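Local coordinates for protein tRNA delta(2)-isopentenylpyrophosphate transferase (PDB 3D3Q) that probably transfers a dimethylallyl group from dimethylallyl diphosphate to the adenine at position 37 of tRNAs that read codons beginning with uridine, at residues A[34-39]-A[99-104]; A[41-46]-A[67-72]; A[209-214]-A[272-277]. One frame throughout, in Å; residues are numbered along the deposited sequence.

In the fold
Contact 1 joins two neighbouring strands of the central parallel sheet, and contact 2 ties together the loops that follow strands 33-37 and 64-65. Their centres are about 15 Å apart, and they touch where Ser37 CB meets Ile67 CG1 at 3.4 Å. Contact 3, between two long helices, lies on the opposite side of the chain's centre from contact 1, its centre about 22 Å from that of contact 1 and about 24 Å from that of contact 2. All three lie near the P-loop, Gly14-Thr21, predicted to bind ATP and, in part, by similarity the substrate: Gly103 lies about 4 Å from the side chain of Lys20, and the side chains of Gln42 and Leu210 about 6 Å and 4 Å from those of Thr21 and Pro15.

Contact 1 of 3, residues A[34-39]-A[99-104]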
loop_
_atom_site.group_PDB
_atom_site.type_symbol
_atom_site.label_atom_id
_atom_site.label_comp_id
_atom_site.label_asym_id
_atom_site.label_seq_id
_atom_site.Cartn_x
_atom_site.Cartn_y
_atom_site.Cartn_z
ATOM N N GLU A 34 6.867 -17.105 -3.581
ATOM C CA GLU A 34 7.776 -16.187 -4.237
ATOM C C GLU A 34 7.084 -14.838 -4.257
ATOM O O GLU A 34 5.858 -14.750 -4.354
ATOM C CB GLU A 34 8.098 -16.663 -5.646
ATOM C CG GLU A 34 8.545 -18.110 -5.673
ATOM C CD GLU A 34 8.933 -18.575 -7.057
ATOM O OE1 GLU A 34 8.304 -18.102 -8.036
ATOM O OE2 GLU A 34 9.849 -19.427 -7.176
ATOM N N ILE A 35 7.884 -13.787 -4.173
ATOM C CA ILE A 35 7.361 -12.436 -4.100
ATOM C C ILE A 35 7.447 -11.638 -5.383
ATOM O O ILE A 35 8.434 -11.704 -6.101
ATOM C CB ILE A 35 8.107 -11.649 -2.991
ATOM C CG1 ILE A 35 8.040 -12.427 -1.683
ATOM C CG2 ILE A 35 7.502 -10.274 -2.820
ATOM C CD1 ILE A 35 8.756 -11.785 -0.572
ATOM N N ILE A 36 6.404 -10.867 -5.653
ATOM C CA ILE A 36 6.378 -9.999 -6.814
ATOM C C ILE A 36 6.358 -8.568 -6.261
ATOM O O ILE A 36 5.412 -8.177 -5.581
ATOM C CB ILE A 36 5.119 -10.237 -7.657
ATOM C CG1 ILE A 36 5.159 -11.637 -8.264
ATOM C CG2 ILE A 36 5.012 -9.186 -8.733
ATOM C CD1 ILE A 36 3.881 -12.037 -8.953
ATOM N N SER A 37 7.406 -7.797 -6.530
ATOM C CA SER A 37 7.470 -6.428 -6.044
ATOM C C SER A 37 6.314 -5.597 -6.609
ATOM O O SER A 37 6.089 -5.573 -7.819
ATOM C CB SER A 37 8.821 -5.821 -6.421
ATOM O OG SER A 37 8.784 -4.412 -6.367
ATOM N N GLY A 38 5.566 -4.935 -5.723
ATOM C CA GLY A 38 4.443 -4.111 -6.154
ATOM C C GLY A 38 4.827 -2.650 -6.306
ATOM O O GLY A 38 4.045 -1.822 -6.790
ATOM N N ASP A 39 6.050 -2.339 -5.886
ATOM C CA ASP A 39 6.572 -0.982 -5.953
ATOM C C ASP A 39 6.822 -0.542 -7.399
ATOM O O ASP A 39 7.493 -1.232 -8.158
ATOM C CB ASP A 39 7.875 -0.895 -5.169
ATOM C CG ASP A 39 8.277 0.534 -4.866
ATOM O OD1 ASP A 39 8.465 1.318 -5.817
ATOM O OD2 ASP A 39 8.396 0.878 -3.669
ATOM N N PRO A 99 1.941 -17.369 -4.832
ATOM C CA PRO A 99 2.234 -16.033 -5.345
ATOM C C PRO A 99 1.951 -14.962 -4.273
ATOM O O PRO A 99 0.833 -14.869 -3.743
ATOM C CB PRO A 99 1.310 -15.926 -6.545
ATOM C CG PRO A 99 0.122 -16.696 -6.094
ATOM C CD PRO A 99 0.727 -17.916 -5.455
ATOM N N ILE A 100 2.970 -14.152 -3.971
ATOM C CA ILE A 100 2.878 -13.100 -2.952
ATOM C C ILE A 100 3.358 -11.778 -3.531
ATOM O O ILE A 100 4.451 -11.700 -4.087
ATOM C CB ILE A 100 3.797 -13.415 -1.746
ATOM C CG1 ILE A 100 3.556 -14.841 -1.247
ATOM C CG2 ILE A 100 3.541 -12.445 -0.642
ATOM C CD1 ILE A 100 4.726 -15.404 -0.484
ATOM N N ILE A 101 2.545 -10.740 -3.408
ATOM C CA ILE A 101 2.954 -9.434 -3.897
ATOM C C ILE A 101 3.218 -8.537 -2.685
ATOM O O ILE A 101 2.381 -8.384 -1.799
ATOM C CB ILE A 101 1.896 -8.801 -4.832
ATOM C CG1 ILE A 101 0.539 -8.781 -4.149
ATOM C CG2 ILE A 101 1.824 -9.589 -6.126
ATOM C CD1 ILE A 101 -0.560 -8.280 -5.040
ATOM N N ALA A 102 4.423 -7.980 -2.655
ATOM C CA ALA A 102 4.863 -7.114 -1.592
ATOM C C ALA A 102 4.838 -5.698 -2.107
ATOM O O ALA A 102 5.305 -5.419 -3.215
ATOM C CB ALA A 102 6.258 -7.481 -1.180
ATOM N N GLY A 103 4.265 -4.807 -1.305
ATOM C CA GLY A 103 4.201 -3.403 -1.676
ATOM C C GLY A 103 3.153 -3.080 -2.708
ATOM O O GLY A 103 2.263 -3.884 -2.981
ATOM N N GLY A 104 3.272 -1.887 -3.280
ATOM C CA GLY A 104 2.331 -1.437 -4.285
ATOM C C GLY A 104 1.446 -0.320 -3.760
ATOM O O GLY A 104 1.268 -0.179 -2.555
#
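Ile100 O takes the Ile36 N-H at 2.6 Å, nearly in line with the carbonyl, and a CA-H...O contact from Ile35 CA at 3.0 Å. The strands run parallel, and the bonding passes from one to the other in turn. Ile100 N reaches Glu34 O at 3.0 Å, Ala102 N reaches Ile36 O at 3.1 Å, and Gly38 N reaches Ala102 O at 2.6 Å. Beyond the strands the two segments stay close, with Gly104 CA directed at Gly38 O, and Gly103 and Gly104 adopt backbone angles suited to glycine.

On one surface of the sheet the CG2 branch of Ile35, anti to its backbone N, meets Ala102 CB at 3.5 Å. On the other, the CG2 methyl of Ile101 lies 3.7 Å from Ile36 CB, while CG1 of Ile101, between N and the carbonyl carbon (chi1 53°), leads away from segment 34-39, and the Ile101 side chain also touches Leu9 and Val11 of strand 8-13. This is the open-sheet core of a P-loop fold. Helix 20-30 covers Ile35, Ile100 and Ala102, helix 78-94 packs on Glu34 and Ile36, and strand 8-13 continues the sheet beyond Pro99 and Ile101.

Contact 2 of 3, residues A[41-46]-A[67-72]; sequences MQVYQG and IDILPP
In the loop after strand 33-37, residues 39-42 are by similarity a tRNA-interacting region; 41-46 runs against the loop leading from strand 64-65 to helix 78-94, and Val43 O joins the two loops by accepting two bonds. Successive amides grip that oxygen: Ile69 N at 2.9 Å, tilted 24° from the carbonyl plane, and Leu70 N at 3.0 Å, nearly in line with the C=O bond. Before it, Asp68 N lies in the carbonyl plane of Gln42 O at 3.0 Å. A type I beta turn from Met41, a selenomethionine, to Tyr44 presents these carbonyls to the other loop, and a single backbone bridge pairs Tyr44 with Leu70. Gln45 N, next along, lies almost exactly in line with the C=O bond of Leu70 and donates to its O at 3.0 Å.

The Tyr44 ring turns its edge to Pro71 O, which lies near the ring plane 3.1 Å from CD1. Val43 and Ile69 touch through CG1 and CD1 at 3.9 Å, their side chains crossing at a slant. Asp68 OD1 sits beside Gln45 CA, and Lys53 reaches both this carboxylate, by a salt bridge, and Tyr44 O, by a hydrogen bond.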
loop_
_atom_site.group_PDB
_atom_site.type_symbol
_atom_site.label_atom_id
_atom_site.label_comp_id
_atom_site.label_asym_id
_atom_site.label_seq_id
_atom_site.Cartn_x
_atom_site.Cartn_y
_atom_site.Cartn_z
HETATM N N MSE A 41 8.694 1.774 -8.347
HETATM C CA MSE A 41 10.005 2.418 -8.467
HETATM C C MSE A 41 11.167 1.452 -8.405
HETATM O O MSE A 41 12.242 1.706 -8.963
HETATM C CB MSE A 41 10.170 3.470 -7.370
HETATM C CG MSE A 41 9.388 4.747 -7.617
HETATM SE SE MSE A 41 9.858 5.578 -9.322
HETATM C CE MSE A 41 11.701 6.069 -8.952
ATOM N N GLN A 42 10.944 0.341 -7.710
ATOM C CA GLN A 42 11.959 -0.691 -7.553
ATOM C C GLN A 42 12.181 -1.428 -8.867
ATOM O O GLN A 42 13.037 -2.301 -8.959
ATOM C CB GLN A 42 11.542 -1.652 -6.434
ATOM C CG GLN A 42 11.916 -1.121 -5.042
ATOM C CD GLN A 42 11.424 -1.993 -3.896
ATOM O OE1 GLN A 42 11.510 -3.230 -3.941
ATOM N NE2 GLN A 42 10.934 -1.349 -2.845
ATOM N N VAL A 43 11.420 -1.044 -9.889
ATOM C CA VAL A 43 11.547 -1.653 -11.195
ATOM C C VAL A 43 12.744 -1.082 -11.940
ATOM O O VAL A 43 13.269 -1.715 -12.846
ATOM C CB VAL A 43 10.279 -1.418 -12.040
ATOM C CG1 VAL A 43 9.157 -2.335 -11.574
ATOM C CG2 VAL A 43 9.844 0.031 -11.920
ATOM N N TYR A 44 13.179 0.111 -11.546
ATOM C CA TYR A 44 14.310 0.769 -12.201
ATOM C C TYR A 44 15.676 0.395 -11.601
ATOM O O TYR A 44 15.867 0.422 -10.389
ATOM C CB TYR A 44 14.137 2.283 -12.151
ATOM C CG TYR A 44 12.891 2.789 -12.835
ATOM C CD1 TYR A 44 12.777 2.779 -14.229
ATOM C CD2 TYR A 44 11.816 3.273 -12.088
ATOM C CE1 TYR A 44 11.617 3.239 -14.857
ATOM C CE2 TYR A 44 10.659 3.736 -12.707
ATOM C CZ TYR A 44 10.557 3.717 -14.084
ATOM O OH TYR A 44 9.392 4.169 -14.684
ATOM N N GLN A 45 16.628 0.061 -12.466
ATOM C CA GLN A 45 17.957 -0.317 -12.025
ATOM C C GLN A 45 18.798 0.937 -11.781
ATOM O O GLN A 45 18.735 1.898 -12.549
ATOM C CB GLN A 45 18.598 -1.231 -13.073
ATOM C CG GLN A 45 18.533 -0.643 -14.478
ATOM C CD GLN A 45 18.443 -1.694 -15.575
ATOM O OE1 GLN A 45 17.586 -2.579 -15.528
ATOM N NE2 GLN A 45 19.312 -1.584 -16.580
ATOM N N GLY A 46 19.568 0.934 -10.695
ATOM C CA GLY A 46 20.393 2.091 -10.377
ATOM C C GLY A 46 19.757 2.935 -9.290
ATOM O O GLY A 46 20.430 3.703 -8.592
ATOM N N ILE A 67 11.873 -6.301 -10.041
ATOM C CA ILE A 67 12.937 -5.485 -9.443
ATOM C C ILE A 67 14.141 -5.398 -10.390
ATOM O O ILE A 67 14.718 -6.421 -10.758
ATOM C CB ILE A 67 13.379 -6.064 -8.069
ATOM C CG1 ILE A 67 12.171 -6.164 -7.140
ATOM C CG2 ILE A 67 14.443 -5.173 -7.437
ATOM C CD1 ILE A 67 12.448 -6.849 -5.860
ATOM N N ASP A 68 14.506 -4.175 -10.781
ATOM C CA ASP A 68 15.618 -3.945 -11.708
ATOM C C ASP A 68 15.329 -4.596 -13.055
ATOM O O ASP A 68 16.170 -5.319 -13.602
ATOM C CB ASP A 68 16.931 -4.519 -11.167
ATOM C CG ASP A 68 17.460 -3.751 -9.976
ATOM O OD1 ASP A 68 17.522 -2.503 -10.048
ATOM O OD2 ASP A 68 17.835 -4.391 -8.974
ATOM N N ILE A 69 14.136 -4.352 -13.585
ATOM C CA ILE A 69 13.754 -4.923 -14.863
ATOM C C ILE A 69 13.747 -3.887 -15.986
ATOM O O ILE A 69 13.522 -4.225 -17.144
ATOM C CB ILE A 69 12.362 -5.561 -14.784
ATOM C CG1 ILE A 69 11.332 -4.523 -14.331
ATOM C CG2 ILE A 69 12.392 -6.750 -13.849
ATOM C CD1 ILE A 69 9.902 -5.017 -14.376
ATOM N N LEU A 70 14.009 -2.627 -15.646
ATOM C CA LEU A 70 14.025 -1.557 -16.643
ATOM C C LEU A 70 15.062 -0.489 -16.305
ATOM O O LEU A 70 15.494 -0.377 -15.170
ATOM C CB LEU A 70 12.640 -0.904 -16.710
ATOM C CG LEU A 70 11.446 -1.798 -16.998
ATOM C CD1 LEU A 70 10.189 -1.083 -16.595
ATOM C CD2 LEU A 70 11.431 -2.164 -18.458
ATOM N N PRO A 71 15.501 0.293 -17.304
ATOM C CA PRO A 71 16.479 1.359 -17.073
ATOM C C PRO A 71 15.672 2.583 -16.638
ATOM O O PRO A 71 14.469 2.638 -16.856
ATOM C CB PRO A 71 17.113 1.545 -18.439
ATOM C CG PRO A 71 15.947 1.336 -19.341
ATOM C CD PRO A 71 15.298 0.094 -18.745
ATOM N N PRO A 72 16.324 3.585 -16.032
ATOM C CA PRO A 72 15.643 4.799 -15.561
ATOM C C PRO A 72 14.749 5.509 -16.577
ATOM O O PRO A 72 13.639 5.950 -16.244
ATOM C CB PRO A 72 16.792 5.670 -15.078
ATOM C CG PRO A 72 17.758 4.649 -14.550
ATOM C CD PRO A 72 17.746 3.610 -15.653
#

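Contact 3 of 3, residues A[209-214]-A[272-277]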
loop_
_atom_site.group_PDB
_atom_site.type_symbol
_atom_site.label_atom_id
_atom_site.label_comp_id
_atom_site.label_asym_id
_atom_site.label_seq_id
_atom_site.Cartn_x
_atom_site.Cartn_y
_atom_site.Cartn_z
ATOM N N THR A 209 3.466 7.927 15.143
ATOM C CA THR A 209 4.578 7.012 14.905
ATOM C C THR A 209 4.978 7.011 13.433
ATOM O O THR A 209 6.159 7.018 13.102
ATOM C CB THR A 209 4.228 5.556 15.341
ATOM O OG1 THR A 209 3.786 5.543 16.704
ATOM C CG2 THR A 209 5.449 4.652 15.223
ATOM N N LEU A 210 3.986 7.003 12.555
ATOM C CA LEU A 210 4.238 7.010 11.125
ATOM C C LEU A 210 5.167 8.159 10.743
ATOM O O LEU A 210 6.269 7.943 10.232
ATOM C CB LEU A 210 2.915 7.152 10.364
ATOM C CG LEU A 210 2.972 7.330 8.833
ATOM C CD1 LEU A 210 3.550 6.072 8.219
ATOM C CD2 LEU A 210 1.585 7.607 8.261
ATOM N N TYR A 211 4.714 9.381 11.002
ATOM C CA TYR A 211 5.480 10.579 10.676
ATOM C C TYR A 211 6.871 10.606 11.292
ATOM O O TYR A 211 7.826 11.097 10.688
ATOM C CB TYR A 211 4.700 11.841 11.086
ATOM C CG TYR A 211 3.574 12.211 10.136
ATOM C CD1 TYR A 211 2.983 13.471 10.180
ATOM C CD2 TYR A 211 3.118 11.309 9.178
ATOM C CE1 TYR A 211 1.968 13.826 9.290
ATOM C CE2 TYR A 211 2.107 11.649 8.286
ATOM C CZ TYR A 211 1.538 12.911 8.345
ATOM O OH TYR A 211 0.548 13.254 7.451
ATOM N N LEU A 212 6.989 10.069 12.494
ATOM C CA LEU A 212 8.275 10.046 13.161
ATOM C C LEU A 212 9.235 9.082 12.458
ATOM O O LEU A 212 10.398 9.414 12.228
ATOM C CB LEU A 212 8.077 9.640 14.615
ATOM C CG LEU A 212 9.320 9.745 15.483
ATOM C CD1 LEU A 212 9.831 11.180 15.483
ATOM C CD2 LEU A 212 8.969 9.291 16.887
ATOM N N ARG A 213 8.736 7.901 12.103
ATOM C CA ARG A 213 9.554 6.896 11.438
ATOM C C ARG A 213 9.995 7.366 10.067
ATOM O O ARG A 213 11.138 7.133 9.665
ATOM C CB ARG A 213 8.794 5.579 11.308
ATOM C CG ARG A 213 8.336 5.028 12.631
ATOM C CD ARG A 213 8.027 3.564 12.526
ATOM N NE ARG A 213 9.165 2.727 12.350
ATOM C CZ ARG A 213 9.412 1.725 11.511
ATOM N NH1 ARG A 213 10.596 1.179 11.670
ATOM N NH2 ARG A 213 8.606 1.283 10.551
ATOM N N ILE A 214 9.091 8.022 9.346
ATOM C CA ILE A 214 9.428 8.528 8.028
ATOM C C ILE A 214 10.567 9.532 8.157
ATOM O O ILE A 214 11.578 9.419 7.464
ATOM C CB ILE A 214 8.212 9.192 7.346
ATOM C CG1 ILE A 214 7.110 8.145 7.123
ATOM C CG2 ILE A 214 8.626 9.819 6.022
ATOM C CD1 ILE A 214 5.820 8.700 6.591
ATOM N N HIS A 272 7.057 15.685 1.635
ATOM C CA HIS A 272 6.448 14.915 0.537
ATOM C C HIS A 272 6.325 13.447 0.940
ATOM O O HIS A 272 5.408 12.759 0.512
ATOM C CB HIS A 272 7.310 14.970 -0.733
ATOM C CG HIS A 272 7.333 16.302 -1.410
ATOM N ND1 HIS A 272 7.792 17.447 -0.797
ATOM C CD2 HIS A 272 6.982 16.661 -2.665
ATOM C CE1 HIS A 272 7.726 18.456 -1.646
ATOM N NE2 HIS A 272 7.239 18.005 -2.787
ATOM N N SER A 273 7.273 12.968 1.746
ATOM C CA SER A 273 7.255 11.589 2.171
ATOM C C SER A 273 6.135 11.377 3.161
ATOM O O SER A 273 5.465 10.345 3.132
ATOM C CB SER A 273 8.595 11.197 2.785
ATOM O OG SER A 273 9.633 11.188 1.822
ATOM N N ARG A 274 5.923 12.345 4.042
ATOM C CA ARG A 274 4.844 12.236 5.026
ATOM C C ARG A 274 3.479 12.302 4.338
ATOM O O ARG A 274 2.600 11.506 4.636
ATOM C CB ARG A 274 4.935 13.358 6.071
ATOM C CG ARG A 274 6.133 13.284 7.005
ATOM C CD ARG A 274 6.012 14.326 8.108
ATOM N NE ARG A 274 6.089 15.691 7.592
ATOM C CZ ARG A 274 7.207 16.418 7.551
ATOM N NH1 ARG A 274 8.347 15.909 7.997
ATOM N NH2 ARG A 274 7.185 17.655 7.066
ATOM N N GLN A 275 3.305 13.251 3.421
ATOM C CA GLN A 275 2.041 13.407 2.711
ATOM C C GLN A 275 1.741 12.167 1.890
ATOM O O GLN A 275 0.618 11.661 1.884
ATOM C CB GLN A 275 2.093 14.613 1.785
ATOM C CG GLN A 275 2.307 15.935 2.500
ATOM C CD GLN A 275 2.677 17.061 1.541
ATOM O OE1 GLN A 275 2.000 17.284 0.541
ATOM N NE2 GLN A 275 3.757 17.777 1.848
ATOM N N TYR A 276 2.756 11.676 1.196
ATOM C CA TYR A 276 2.601 10.499 0.367
ATOM C C TYR A 276 2.147 9.304 1.188
ATOM O O TYR A 276 1.178 8.638 0.843
ATOM C CB TYR A 276 3.926 10.200 -0.341
ATOM C CG TYR A 276 3.908 8.961 -1.198
ATOM C CD1 TYR A 276 4.130 7.703 -0.641
ATOM C CD2 TYR A 276 3.671 9.045 -2.565
ATOM C CE1 TYR A 276 4.120 6.560 -1.427
ATOM C CE2 TYR A 276 3.654 7.914 -3.363
ATOM C CZ TYR A 276 3.883 6.671 -2.788
ATOM O OH TYR A 276 3.898 5.540 -3.570
ATOM N N ALA A 277 2.853 9.038 2.275
ATOM C CA ALA A 277 2.522 7.920 3.142
ATOM C C ALA A 277 1.086 8.040 3.626
ATOM O O ALA A 277 0.371 7.042 3.739
ATOM C CB ALA A 277 3.465 7.882 4.335
#
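With CG set anti to the carbonyl carbon in both Tyr211 (chi1 -77°) and Arg274 (chi1 -68°), the ring of the first swings toward helix 262-286 and the aliphatic chain of the second lies across it. Arg274 CB stands over the middle of one ring face, 4.0 Å from the centroid and close to the ring normal, a CH-pi contact. Further along, Arg274 CD settles over the CG and CD1 side of the same face, 3.8 Å from Tyr211 CD1, before the chain bends at its third torsion. The two side chains cross at about a right angle, and the guanidinium plane is turned well away from that of the ring.

Alongside this pair, Ile214 pushes both of its branches toward the facing helix. Its CG2 meets Ser273 CB at 3.5 Å, and its CD1 meets Ala277 CB at 3.4 Å, one helical turn further on. Leu210 adds a looser touch, CD1 to Ala277 CB at 4.3 Å. Helices 207-224 and 262-286 pack together here, with Leu210 close to Pro15 of the predicted ATP site. Their segments run roughly antiparallel, 141° between their directions, the axes approaching to 9.7 Å.

Two polar ends bond beyond the segments: Ser273 OG to Leu269 O of its own helix, and Arg274 NH1 to Asn215 OD1, just past Ile214. Cohesion between the segments therefore probably rests on apolar packing, the CH-pi contact included, with the arginine offering its methylenes to the ring and carrying its charge past it.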